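Arsenate Reductase (PDB 3T38) reduces arsenate to arsenite in a thioredoxin-dependent reaction, probably contributing to the arsenic resistance of Corynebacterium glutamicum. Local coordinates at residues F39-S44 with E60-D65; L67-V72 with I151-Y156. One frame throughout, in Å; residues are numbered along the deposited sequence.

Contact 1. Residues F39-S44 with E60-D65; sequences FESYVS and EGFAKD
Ser41 meets Phe62 and Ala63 through its CB and OG, a small and buried interface made by van der Waals contact. The ring of Phe62 comes obliquely against the serine: its CD2 lies 3.9 Å from Ser41 OG, and Ser41 CB is just as near to that carbon. Phe62 can place this corner of its ring there because CG stands anti to the backbone N (chi1 -168°). The methyl of Ala63 comes alongside, with CB 4.0 Å from Ser41 OG, and the backbones close to 6.0 Å between the CA atoms of Ser41 and Ala63. Short side chains at the point of closest approach thus let helix 31-49 and helix 55-73, successive helices in the N-terminal region, pass near one another.

Polar contacts surround this apolar touch. Ser41 OG is held by two groups beyond the segments, donating to Tyr37 O one turn earlier and receiving a bond from Arg66 NH1. Arg66 also makes a cation-pi contact with Phe62, so one guanidinium meets a residue of each helix. Next door, Glu40 pairs with Arg36, touches the bound dithiane diol and accepts a bond from Asp148 N of the second subunit. Within helix 55-73, one turn apart, Lys64 NZ bridges to Glu60 OE2 at 2.8 Å, meeting that oxygen on its anti side, 35° out of the carboxylate plane.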
loop_
_atom_site.group_PDB
_atom_site.type_symbol
_atom_site.label_atom_id
_atom_site.label_comp_id
_atom_site.label_asym_id
_atom_site.label_seq_id
_atom_site.Cartn_x
_atom_site.Cartn_y
_atom_site.Cartn_z
ATOM N N PHE A 39 -5.864 9.600 2.293
ATOM C CA PHE A 39 -6.852 8.573 1.988
ATOM C C PHE A 39 -6.183 7.242 1.609
ATOM O O PHE A 39 -6.707 6.177 1.981
ATOM C CB PHE A 39 -7.815 8.982 0.897
ATOM C CG PHE A 39 -8.850 10.005 1.354
ATOM C CD1 PHE A 39 -8.603 11.379 1.199
ATOM C CD2 PHE A 39 -10.064 9.595 1.893
ATOM C CE1 PHE A 39 -9.521 12.339 1.603
ATOM C CE2 PHE A 39 -11.021 10.563 2.299
ATOM C CZ PHE A 39 -10.744 11.939 2.166
ATOM N N GLU A 40 -5.051 7.304 0.888
ATOM C CA GLU A 40 -4.336 6.106 0.521
ATOM C C GLU A 40 -3.733 5.470 1.749
ATOM O O GLU A 40 -3.723 4.238 1.892
ATOM C CB GLU A 40 -3.286 6.359 -0.570
ATOM C CG GLU A 40 -3.914 6.825 -1.886
ATOM C CD GLU A 40 -4.896 5.786 -2.519
ATOM O OE1 GLU A 40 -4.979 4.626 -2.064
ATOM O OE2 GLU A 40 -5.584 6.134 -3.501
ATOM N N SER A 41 -3.213 6.294 2.661
ATOM C CA SER A 41 -2.709 5.723 3.898
ATOM C C SER A 41 -3.754 4.985 4.741
ATOM O O SER A 41 -3.470 3.904 5.290
ATOM C CB SER A 41 -2.049 6.793 4.747
ATOM O OG SER A 41 -0.796 7.069 4.193
ATOM N N TYR A 42 -4.930 5.605 4.861
ATOM C CA TYR A 42 -6.100 5.021 5.504
ATOM C C TYR A 42 -6.469 3.657 4.921
ATOM O O TYR A 42 -6.663 2.697 5.639
ATOM C CB TYR A 42 -7.261 5.944 5.303
ATOM C CG TYR A 42 -8.545 5.421 5.948
ATOM C CD1 TYR A 42 -9.566 4.884 5.164
ATOM C CD2 TYR A 42 -8.726 5.512 7.316
ATOM C CE1 TYR A 42 -10.731 4.427 5.738
ATOM C CE2 TYR A 42 -9.871 5.051 7.916
ATOM C CZ TYR A 42 -10.876 4.500 7.123
ATOM O OH TYR A 42 -12.016 4.038 7.719
ATOM N N VAL A 43 -6.573 3.609 3.608
ATOM C CA VAL A 43 -6.935 2.407 2.897
ATOM C C VAL A 43 -5.867 1.368 3.044
ATOM O O VAL A 43 -6.202 0.197 3.424
ATOM C CB VAL A 43 -7.388 2.658 1.417
ATOM C CG1 VAL A 43 -7.544 1.302 0.691
ATOM C CG2 VAL A 43 -8.738 3.389 1.407
ATOM N N SER A 44 -4.602 1.774 2.894
ATOM C CA SER A 44 -3.482 0.862 3.203
ATOM C C SER A 44 -3.597 0.171 4.552
ATOM O O SER A 44 -3.426 -1.069 4.678
ATOM C CB SER A 44 -2.151 1.630 3.165
ATOM O OG SER A 44 -1.906 1.818 1.767
ATOM N N GLU A 60 -3.596 9.250 9.960
ATOM C CA GLU A 60 -3.065 10.609 10.084
ATOM C C GLU A 60 -1.605 10.593 10.542
ATOM O O GLU A 60 -0.790 11.316 9.989
ATOM C CB GLU A 60 -3.861 11.448 11.087
ATOM C CG GLU A 60 -3.289 12.858 11.182
ATOM C CD GLU A 60 -4.052 13.772 12.097
ATOM O OE1 GLU A 60 -4.919 13.287 12.840
ATOM O OE2 GLU A 60 -3.797 14.996 12.065
ATOM N N GLY A 61 -1.295 9.747 11.519
ATOM C CA GLY A 61 0.091 9.593 11.984
ATOM C C GLY A 61 1.026 9.052 10.904
ATOM O O GLY A 61 2.082 9.629 10.632
ATOM N N PHE A 62 0.631 7.938 10.310
ATOM C CA PHE A 62 1.303 7.360 9.135
ATOM C C PHE A 62 1.464 8.329 7.930
ATOM O O PHE A 62 2.549 8.498 7.397
ATOM C CB PHE A 62 0.495 6.149 8.698
ATOM C CG PHE A 62 1.170 5.286 7.721
ATOM C CD1 PHE A 62 2.555 5.184 7.683
ATOM C CD2 PHE A 62 0.405 4.524 6.840
ATOM C CE1 PHE A 62 3.156 4.309 6.761
ATOM C CE2 PHE A 62 0.991 3.682 5.912
ATOM C CZ PHE A 62 2.373 3.570 5.884
ATOM N N ALA A 63 0.405 8.987 7.521
ATOM C CA ALA A 63 0.542 10.016 6.493
ATOM C C ALA A 63 1.507 11.095 6.864
ATOM O O ALA A 63 2.336 11.430 6.034
ATOM C CB ALA A 63 -0.845 10.639 6.094
ATOM N N LYS A 64 1.387 11.672 8.058
ATOM C CA LYS A 64 2.277 12.750 8.513
ATOM C C LYS A 64 3.752 12.286 8.546
ATOM O O LYS A 64 4.676 13.025 8.130
ATOM C CB LYS A 64 1.855 13.260 9.904
ATOM C CG LYS A 64 0.555 14.110 9.880
ATOM C CD LYS A 64 0.267 14.830 11.172
ATOM C CE LYS A 64 -0.946 15.773 10.986
ATOM N NZ LYS A 64 -1.429 16.442 12.257
ATOM N N ASP A 65 3.989 11.038 8.977
ATOM C CA ASP A 65 5.341 10.559 8.964
ATOM C C ASP A 65 5.816 10.388 7.545
ATOM O O ASP A 65 6.966 10.730 7.218
ATOM C CB ASP A 65 5.590 9.271 9.774
ATOM C CG ASP A 65 7.156 9.001 9.933
ATOM O OD1 ASP A 65 7.991 10.009 9.869
ATOM O OD2 ASP A 65 7.567 7.832 10.078
#

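Contact 2. Residues L67-V72 with I151-Y156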
loop_
_atom_site.group_PDB
_atom_site.type_symbol
_atom_site.label_atom_id
_atom_site.label_comp_id
_atom_site.label_asym_id
_atom_site.label_seq_id
_atom_site.Cartn_x
_atom_site.Cartn_y
_atom_site.Cartn_z
ATOM N N LEU A 67 4.757 12.012 4.732
ATOM C CA LEU A 67 5.025 13.328 4.130
ATOM C C LEU A 67 6.343 13.905 4.583
ATOM O O LEU A 67 7.027 14.435 3.793
ATOM C CB LEU A 67 3.885 14.307 4.398
ATOM C CG LEU A 67 2.621 13.980 3.623
ATOM C CD1 LEU A 67 1.375 14.673 4.278
ATOM C CD2 LEU A 67 2.787 14.415 2.158
ATOM N N HIS A 68 6.696 13.749 5.871
ATOM C CA HIS A 68 8.003 14.196 6.392
ATOM C C HIS A 68 9.129 13.421 5.718
ATOM O O HIS A 68 10.054 14.027 5.217
ATOM C CB HIS A 68 8.089 14.086 7.917
ATOM C CG HIS A 68 9.382 14.615 8.488
ATOM N ND1 HIS A 68 9.601 15.959 8.731
ATOM C CD2 HIS A 68 10.522 13.975 8.867
ATOM C CE1 HIS A 68 10.823 16.128 9.211
ATOM N NE2 HIS A 68 11.403 14.940 9.304
ATOM N N ALA A 69 9.028 12.086 5.670
ATOM C CA ALA A 69 9.976 11.300 4.910
ATOM C C ALA A 69 10.128 11.862 3.481
ATOM O O ALA A 69 11.252 12.117 3.049
ATOM C CB ALA A 69 9.603 9.831 4.876
ATOM N N LEU A 70 9.036 12.117 2.777
ATOM C CA LEU A 70 9.148 12.646 1.415
ATOM C C LEU A 70 9.808 14.035 1.327
ATOM O O LEU A 70 10.577 14.297 0.411
ATOM C CB LEU A 70 7.774 12.678 0.735
ATOM C CG LEU A 70 7.677 13.029 -0.765
ATOM C CD1 LEU A 70 8.478 11.988 -1.614
ATOM C CD2 LEU A 70 6.223 13.061 -1.211
ATOM N N ALA A 71 9.486 14.906 2.275
ATOM C CA ALA A 71 10.125 16.221 2.414
ATOM C C ALA A 71 11.646 16.067 2.529
ATOM O O ALA A 71 12.413 16.819 1.934
ATOM C CB ALA A 71 9.572 16.909 3.664
ATOM N N VAL A 72 12.063 15.079 3.318
ATOM C CA VAL A 72 13.489 14.825 3.563
ATOM C C VAL A 72 14.122 14.269 2.281
ATOM O O VAL A 72 15.104 14.793 1.788
ATOM C CB VAL A 72 13.693 13.876 4.772
ATOM C CG1 VAL A 72 15.160 13.402 4.874
ATOM C CG2 VAL A 72 13.291 14.591 6.059
ATOM N N ILE A 151 11.772 4.814 2.051
ATOM C CA ILE A 151 12.993 4.286 1.569
ATOM C C ILE A 151 13.837 5.431 1.062
ATOM O O ILE A 151 15.003 5.547 1.419
ATOM C CB ILE A 151 12.790 3.222 0.473
ATOM C CG1 ILE A 151 11.991 1.996 1.003
ATOM C CG2 ILE A 151 14.167 2.744 -0.051
ATOM C CD1 ILE A 151 11.366 1.117 -0.209
ATOM N N ARG A 152 13.245 6.317 0.274
ATOM C CA ARG A 152 13.984 7.467 -0.318
ATOM C C ARG A 152 14.578 8.383 0.752
ATOM O O ARG A 152 15.669 8.981 0.584
ATOM C CB ARG A 152 13.080 8.268 -1.212
ATOM C CG ARG A 152 12.701 7.581 -2.525
ATOM C CD ARG A 152 11.954 8.538 -3.451
ATOM N NE ARG A 152 11.532 7.948 -4.722
ATOM C CZ ARG A 152 12.085 8.248 -5.891
ATOM N NH1 ARG A 152 13.109 9.110 -5.969
ATOM N NH2 ARG A 152 11.648 7.660 -6.983
ATOM N N ALA A 153 13.847 8.512 1.859
ATOM C CA ALA A 153 14.319 9.427 2.899
ATOM C C ALA A 153 15.504 8.767 3.630
ATOM O O ALA A 153 16.259 9.459 4.230
ATOM C CB ALA A 153 13.165 9.723 3.883
ATOM N N SER A 154 15.593 7.424 3.654
ATOM C CA SER A 154 16.430 6.735 4.600
ATOM C C SER A 154 17.941 6.828 4.215
ATOM O O SER A 154 18.282 6.783 3.028
ATOM C CB SER A 154 15.962 5.279 4.717
ATOM O OG SER A 154 14.687 5.224 5.344
ATOM N N ASP A 155 18.818 7.009 5.199
ATOM C CA ASP A 155 20.293 6.873 4.991
ATOM C C ASP A 155 20.748 5.410 5.218
ATOM O O ASP A 155 21.744 4.997 4.686
ATOM C CB ASP A 155 21.085 7.799 5.926
ATOM C CG ASP A 155 20.721 9.260 5.750
ATOM O OD1 ASP A 155 21.131 9.854 4.734
ATOM O OD2 ASP A 155 19.988 9.830 6.592
ATOM N N TYR A 156 20.013 4.651 6.035
ATOM C CA TYR A 156 20.289 3.234 6.320
ATOM C C TYR A 156 18.994 2.463 6.119
ATOM O O TYR A 156 17.953 2.877 6.635
ATOM C CB TYR A 156 20.711 3.029 7.787
ATOM C CG TYR A 156 22.048 3.613 8.148
ATOM C CD1 TYR A 156 22.181 4.988 8.350
ATOM C CD2 TYR A 156 23.202 2.796 8.237
ATOM C CE1 TYR A 156 23.411 5.570 8.651
ATOM C CE2 TYR A 156 24.490 3.372 8.562
ATOM C CZ TYR A 156 24.572 4.773 8.751
ATOM O OH TYR A 156 25.767 5.390 9.070
#
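Lys172 NZ is gripped by two backbone carbonyls, Arg152 O and Ser154 O, which flank Ala153, the residue that packs against Ala69 and Val72. A third, weaker bond reaches Ile151 O. The ammonium group therefore sits among carbonyls near the C-terminal end of helix 148-153, where its charge would probably be favoured by the helix dipole, and it probably helps to hold the turn that offers the methyl of Ala153 to the other segment. A backbone bond from Ser154 N to Ile151 O, 3.0 Å long, spans the same turn.

The meeting itself is apolar and close. Ala153 CB points toward helix 55-73 and lies 3.2 Å from Ala69 O, a tight approach of methyl to carbonyl oxygen, and 3.7 Å from Ala69 CB. Because both residues are alanines, the CA atoms of Ala69 and Ala153 come within 5.1 Å. Val72, almost one turn after Ala69, comes up beside the same methyl: its CB is 4.3 Å from Ala153 CB, while CG1, anti to the backbone N (chi1 170°), comes to 4.1 Å from Ala153 O.

In the fold, this is where the helical N-terminal domain leans on the low molecular weight tyrosine phosphatase domain, at the link that leads from helix 148-153 into strand 156-159 of its parallel sheet. Arg113 of strand 111-116 packs on both alanines, and Val72 touches Gln83 at the start of strand 83-88. That same glutamine gives its backbone N to Asp155 OD2. His68 NE2 bonds to Glu111 OE2, adding a polar tie between helix 55-73 and the sheet.

Overall arrangement
Contact 1 closes before contact 2 opens; their centres lie about 15 Å apart, and both use helix 55-73, which supplies one segment to each. Residues 60-65 of that helix pack on helix 31-49 within the N-terminal domain; residues 67-72 meet helix 148-153 of the phosphatase-like domain. A single helix thus links the interior of one domain to the boundary with the other. Across the dimer the two places meet: Phe39 of segment 39-44 makes a cation-pi contact with Arg152 of the second subunit, and Arg152 of segment 151-156 meets Phe39 there in return, so parts distant within one chain become neighbours across the interface.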